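Rab GDP-dissociation inhibitor (Saccharomyces cerevisiae, PDB 3CPI) inhibits GDP release from the Rab GTPase SEC4, is essential for yeast secretion, and extracts GDP-bound YPT7 from vacuolar membranes. Local coordinates at residues R307-I312 / K390-A395; I330-S335 / I343-V348. All coordinates share one frame; numbering follows the deposited sequence.

Both contacts pair antiparallel strands of one mixed beta-sheet, and their centres lie about 14 Å apart, with nearest atoms about 7 Å from each other and no direct touch. Strand 360-367 stands between them: it pairs with strand 301-315 of interaction 1 and with strand 343-349 of interaction 2. Along the chain, strand 301-315 comes first, the hairpin of interaction 2 follows, then strand 360-367, and strand 389-400 returns to close interaction 1. The long-range pairing thus encloses the local one. On its outer side, hairpin strand 328-332 pairs in parallel with strand 110-120, whose residues 110-112 belong to a region that interacts with YPT1, which suggests that the sheet links these contacts to part of the YPT1-binding region.

Interaction 1. Residues R307-I312 / K390-A395; sequences RVIRAI and KFMGIA
V308 and A395 begin a ladder of six backbone hydrogen bonds that joins R307-I312 to K390-A395 as neighbouring antiparallel strands of the mixed sheet, their directions 166° apart. V308, R310 and I312 each exchange two bonds, with A395, G393 and F391 respectively; V308 N to A395 O measures 2.7 Å. I312 N reaches F391 O from 46° above the carbonyl plane, whereas G393 N approaches R310 O almost head-on to the carbonyl; both bonds are close to linear at the hydrogen. A water donates to both R310 O and F391 O. On its other side, 301-315 pairs with strand 360-367, I309 with T366 and A311 with I364.

Apolar contacts divide between the two sheet faces. On one, M392 uses its long, flexible, unbranched chain to reach I309, and the small A311 CB receives M392 CG at 3.9 Å. A nearly eclipsed chi3 (-9°) and a close methyl contact, I309 CD1 to M392 CE 3.5 Å, make the exact place of CE doubtful. On the other face, V308 CG1 meets A395 CB at 3.8 Å. The F391 ring turns its edge to I312 O, CD2 lying 3.3 Å away, while Y57 packs edge-to-face with the same ring.

The two arginines behave differently. R307, at the exposed margin, lays NH2 3.8 Å from I394 CD1. The R310 guanidinium has V308 CG2 over one face. The paired strands thus pack I309, M392 and I394 on helix 373-376 and I312 and F391 on helix 53-60, while R310 NH2 ties its strand to the Y415 and D416 carbonyls.

Interaction 2. Residues I330-S335 / I343-V348; sequences IIIPQS and IYVAIV
I330 and V345, with I332 and I343, form the hydrogen-bonded pairs of a beta-hairpin made by strands 328-332 and 343-349; within it, residues 330-332 and 343-348 run antiparallel at 169°. Four backbone bonds hold it. I332 N reaches I343 O at 2.8 Å, nearly in line with the carbonyl, and I343 N returns to I332 O; I330 and V345 exchange an equivalent pair, V345 N to I330 O being the longest at 3.1 Å. Past I332 the chain leaves the strand at P333, whose ring nitrogen has no hydrogen to offer a partner strand.

The packing is carried by beta-branched residues, which suit an extended backbone and bring bulk close to the main chain. I330 and V345 stand shoulder to shoulder on the same face, with their CB atoms 4.0 Å apart; I332 and I343 do likewise. I332 CG1 stands anti to its own carbonyl carbon (chi1 -52°), and the extended branch carries CD1 across I343, 4.0 Å from its CB. I343 and V345 also touch I364 of strand 360-367, so this aliphatic face continues onto the next strand.

The opposite face holds I331 and Y344. The phenol ring meets I331 obliquely, Y344 CD2 lying 4.3 Å from I331 CG1, and Y344 continues onto S365 and S419, while I331 packs on L199. Backbone bonds between I331 and both Y117 and F119 attach the hairpin to strand 110-120.

Farther along the aliphatic face, I347 crosses I330 at a slant, the two CD1 methyls touching at 3.9 Å.

Interaction 1. Residues R307-I312 / K390-A395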
loop_
_atom_site.group_PDB
_atom_site.type_symbol
_atom_site.label_atom_id
_atom_site.label_comp_id
_atom_site.label_asym_id
_atom_site.label_seq_id
_atom_site.Cartn_x
_atom_site.Cartn_y
_atom_site.Cartn_z
ATOM N N ARG A 307 2.419 16.052 3.475
ATOM C CA ARG A 307 3.763 15.488 3.486
ATOM C C ARG A 307 3.764 14.246 4.367
ATOM O O ARG A 307 3.114 14.219 5.412
ATOM C CB ARG A 307 4.780 16.509 3.993
ATOM C CG ARG A 307 5.040 17.636 3.009
ATOM C CD ARG A 307 5.471 18.920 3.697
ATOM N NE ARG A 307 6.779 18.802 4.340
ATOM C CZ ARG A 307 6.988 18.926 5.647
ATOM N NH1 ARG A 307 5.977 19.188 6.473
ATOM N NH2 ARG A 307 8.218 18.800 6.131
ATOM N N VAL A 308 4.496 13.226 3.938
ATOM C CA VAL A 308 4.612 11.969 4.685
ATOM C C VAL A 308 6.041 11.757 5.218
ATOM O O VAL A 308 7.027 11.944 4.493
ATOM C CB VAL A 308 4.160 10.753 3.814
ATOM C CG1 VAL A 308 4.940 10.700 2.494
ATOM C CG2 VAL A 308 4.277 9.427 4.583
ATOM N N ILE A 309 6.149 11.400 6.492
ATOM C CA ILE A 309 7.429 10.957 7.030
ATOM C C ILE A 309 7.468 9.433 7.067
ATOM O O ILE A 309 6.520 8.794 7.545
ATOM C CB ILE A 309 7.765 11.569 8.422
ATOM C CG1 ILE A 309 9.185 11.152 8.849
ATOM C CG2 ILE A 309 6.681 11.221 9.479
ATOM C CD1 ILE A 309 9.699 11.825 10.112
ATOM N N ARG A 310 8.551 8.870 6.531
ATOM C CA ARG A 310 8.822 7.439 6.615
ATOM C C ARG A 310 10.151 7.194 7.319
ATOM O O ARG A 310 11.159 7.818 6.989
ATOM C CB ARG A 310 8.802 6.784 5.228
ATOM C CG ARG A 310 7.451 6.895 4.551
ATOM C CD ARG A 310 7.287 6.007 3.339
ATOM N NE ARG A 310 5.935 6.146 2.797
ATOM C CZ ARG A 310 5.590 6.970 1.808
ATOM N NH1 ARG A 310 6.500 7.734 1.214
ATOM N NH2 ARG A 310 4.332 7.013 1.389
ATOM N N ALA A 311 10.134 6.308 8.309
ATOM C CA ALA A 311 11.349 5.905 9.013
ATOM C C ALA A 311 11.573 4.411 8.837
ATOM O O ALA A 311 10.837 3.596 9.394
ATOM C CB ALA A 311 11.258 6.264 10.486
ATOM N N ILE A 312 12.574 4.058 8.036
ATOM C CA ILE A 312 12.980 2.662 7.878
ATOM C C ILE A 312 13.956 2.311 9.011
ATOM O O ILE A 312 15.084 2.816 9.061
ATOM C CB ILE A 312 13.620 2.391 6.490
ATOM C CG1 ILE A 312 12.647 2.746 5.358
ATOM C CG2 ILE A 312 14.064 0.931 6.375
ATOM C CD1 ILE A 312 13.212 2.578 3.944
ATOM N N LYS A 390 18.173 4.116 11.828
ATOM C CA LYS A 390 16.996 4.735 11.210
ATOM C C LYS A 390 17.363 5.401 9.889
ATOM O O LYS A 390 18.383 6.083 9.802
ATOM C CB LYS A 390 16.385 5.786 12.135
ATOM C CG LYS A 390 15.867 5.260 13.447
ATOM C CD LYS A 390 15.379 6.406 14.304
ATOM C CE LYS A 390 14.986 5.934 15.683
ATOM N NZ LYS A 390 14.492 7.067 16.510
ATOM N N PHE A 391 16.526 5.205 8.872
ATOM C CA PHE A 391 16.680 5.874 7.587
ATOM C C PHE A 391 15.396 6.651 7.303
ATOM O O PHE A 391 14.413 6.088 6.821
ATOM C CB PHE A 391 16.974 4.860 6.476
ATOM C CG PHE A 391 18.172 3.980 6.748
ATOM C CD1 PHE A 391 19.422 4.291 6.203
ATOM C CD2 PHE A 391 18.054 2.840 7.542
ATOM C CE1 PHE A 391 20.538 3.479 6.451
ATOM C CE2 PHE A 391 19.160 2.025 7.798
ATOM C CZ PHE A 391 20.406 2.345 7.248
ATOM N N MET A 392 15.410 7.941 7.614
ATOM C CA MET A 392 14.187 8.738 7.624
ATOM C C MET A 392 14.121 9.782 6.518
ATOM O O MET A 392 15.084 10.522 6.282
ATOM C CB MET A 392 14.006 9.446 8.967
ATOM C CG MET A 392 14.297 8.613 10.198
ATOM S SD MET A 392 13.527 9.335 11.664
ATOM C CE MET A 392 12.946 10.910 11.043
ATOM N N GLY A 393 12.965 9.849 5.861
ATOM C CA GLY A 393 12.735 10.817 4.791
ATOM C C GLY A 393 11.351 11.443 4.828
ATOM O O GLY A 393 10.433 10.934 5.481
ATOM N N ILE A 394 11.211 12.566 4.137
ATOM C CA ILE A 394 9.931 13.236 4.013
ATOM C C ILE A 394 9.631 13.407 2.537
ATOM O O ILE A 394 10.501 13.788 1.757
ATOM C CB ILE A 394 9.906 14.600 4.752
ATOM C CG1 ILE A 394 10.133 14.399 6.255
ATOM C CG2 ILE A 394 8.593 15.349 4.489
ATOM C CD1 ILE A 394 10.197 15.681 7.044
ATOM N N ALA A 395 8.396 13.088 2.161
ATOM C CA ALA A 395 7.936 13.212 0.789
ATOM C C ALA A 395 6.639 14.010 0.774
ATOM O O ALA A 395 5.798 13.842 1.654
ATOM C CB ALA A 395 7.724 11.837 0.186
HETATM O O HOH W 1 12.353 6.610 4.870
#

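Interaction 2. Residues I330-S335 / I343-V348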
loop_
_atom_site.group_PDB
_atom_site.type_symbol
_atom_site.label_atom_id
_atom_site.label_comp_id
_atom_site.label_asym_id
_atom_site.label_seq_id
_atom_site.Cartn_x
_atom_site.Cartn_y
_atom_site.Cartn_z
ATOM N N ILE A 330 1.304 -2.936 12.289
ATOM C CA ILE A 330 0.719 -2.239 13.427
ATOM C C ILE A 330 -0.068 -1.041 12.898
ATOM O O ILE A 330 0.421 -0.284 12.061
ATOM C CB ILE A 330 1.792 -1.732 14.442
ATOM C CG1 ILE A 330 2.821 -2.831 14.769
ATOM C CG2 ILE A 330 1.114 -1.195 15.708
ATOM C CD1 ILE A 330 3.988 -2.345 15.621
ATOM N N ILE A 331 -1.296 -0.891 13.376
ATOM C CA ILE A 331 -2.050 0.336 13.158
ATOM C C ILE A 331 -2.156 1.102 14.469
ATOM O O ILE A 331 -2.609 0.567 15.483
ATOM C CB ILE A 331 -3.423 0.057 12.509
ATOM C CG1 ILE A 331 -3.234 -0.106 10.993
ATOM C CG2 ILE A 331 -4.424 1.195 12.778
ATOM C CD1 ILE A 331 -4.193 -1.032 10.407
ATOM N N ILE A 332 -1.687 2.345 14.446
ATOM C CA ILE A 332 -1.813 3.233 15.591
ATOM C C ILE A 332 -2.887 4.272 15.278
ATOM O O ILE A 332 -2.612 5.242 14.573
ATOM C CB ILE A 332 -0.472 3.923 15.954
ATOM C CG1 ILE A 332 0.656 2.889 16.096
ATOM C CG2 ILE A 332 -0.631 4.768 17.233
ATOM C CD1 ILE A 332 2.050 3.492 16.198
ATOM N N PRO A 333 -4.116 4.062 15.799
ATOM C CA PRO A 333 -5.245 4.962 15.550
ATOM C C PRO A 333 -4.971 6.351 16.107
ATOM O O PRO A 333 -4.430 6.472 17.202
ATOM C CB PRO A 333 -6.403 4.291 16.300
ATOM C CG PRO A 333 -6.000 2.856 16.428
ATOM C CD PRO A 333 -4.519 2.937 16.664
ATOM N N GLN A 334 -5.344 7.378 15.345
ATOM C CA GLN A 334 -4.959 8.767 15.630
ATOM C C GLN A 334 -5.315 9.278 17.028
ATOM O O GLN A 334 -4.532 9.996 17.635
ATOM C CB GLN A 334 -5.506 9.720 14.552
ATOM C CG GLN A 334 -7.031 9.794 14.458
ATOM C CD GLN A 334 -7.504 10.272 13.095
ATOM O OE1 GLN A 334 -8.098 11.347 12.971
ATOM N NE2 GLN A 334 -7.233 9.476 12.061
ATOM N N SER A 335 -6.486 8.908 17.539
ATOM C CA SER A 335 -6.949 9.449 18.814
ATOM C C SER A 335 -6.184 8.882 20.020
ATOM O O SER A 335 -6.309 9.384 21.137
ATOM C CB SER A 335 -8.449 9.223 18.976
ATOM O OG SER A 335 -8.680 7.910 19.432
ATOM N N ILE A 343 -0.898 6.374 12.517
ATOM C CA ILE A 343 0.471 5.991 12.219
ATOM C C ILE A 343 0.483 4.517 11.832
ATOM O O ILE A 343 -0.202 3.701 12.456
ATOM C CB ILE A 343 1.415 6.255 13.403
ATOM C CG1 ILE A 343 1.318 7.720 13.836
ATOM C CG2 ILE A 343 2.859 5.904 13.021
ATOM C CD1 ILE A 343 2.290 8.095 14.957
ATOM N N TYR A 344 1.261 4.202 10.793
ATOM C CA TYR A 344 1.368 2.860 10.245
ATOM C C TYR A 344 2.772 2.317 10.457
ATOM O O TYR A 344 3.757 3.063 10.360
ATOM C CB TYR A 344 1.058 2.865 8.742
ATOM C CG TYR A 344 -0.297 3.448 8.382
ATOM C CD1 TYR A 344 -0.447 4.823 8.170
ATOM C CD2 TYR A 344 -1.427 2.628 8.246
ATOM C CE1 TYR A 344 -1.679 5.374 7.839
ATOM C CE2 TYR A 344 -2.679 3.175 7.913
ATOM C CZ TYR A 344 -2.782 4.556 7.710
ATOM O OH TYR A 344 -3.984 5.131 7.380
ATOM N N VAL A 345 2.852 1.015 10.747
ATOM C CA VAL A 345 4.123 0.317 10.810
ATOM C C VAL A 345 4.042 -1.007 10.073
ATOM O O VAL A 345 3.212 -1.854 10.403
ATOM C CB VAL A 345 4.614 0.037 12.265
ATOM C CG1 VAL A 345 6.102 -0.287 12.249
ATOM C CG2 VAL A 345 4.334 1.210 13.205
ATOM N N ALA A 346 4.914 -1.181 9.079
ATOM C CA ALA A 346 5.088 -2.475 8.424
ATOM C C ALA A 346 6.371 -3.134 8.916
ATOM O O ALA A 346 7.420 -2.493 8.990
ATOM C CB ALA A 346 5.101 -2.321 6.907
ATOM N N ILE A 347 6.279 -4.410 9.272
ATOM C CA ILE A 347 7.424 -5.147 9.792
ATOM C C ILE A 347 7.651 -6.390 8.953
ATOM O O ILE A 347 6.766 -7.231 8.813
ATOM C CB ILE A 347 7.244 -5.512 11.285
ATOM C CG1 ILE A 347 7.363 -4.254 12.137
ATOM C CG2 ILE A 347 8.285 -6.552 11.731
ATOM C CD1 ILE A 347 6.443 -4.218 13.308
ATOM N N VAL A 348 8.835 -6.480 8.367
ATOM C CA VAL A 348 9.210 -7.639 7.571
ATOM C C VAL A 348 10.612 -8.101 7.966
ATOM O O VAL A 348 11.349 -7.365 8.626
ATOM C CB VAL A 348 9.095 -7.367 6.037
ATOM C CG1 VAL A 348 7.661 -7.534 5.581
ATOM C CG2 VAL A 348 9.637 -5.973 5.662
#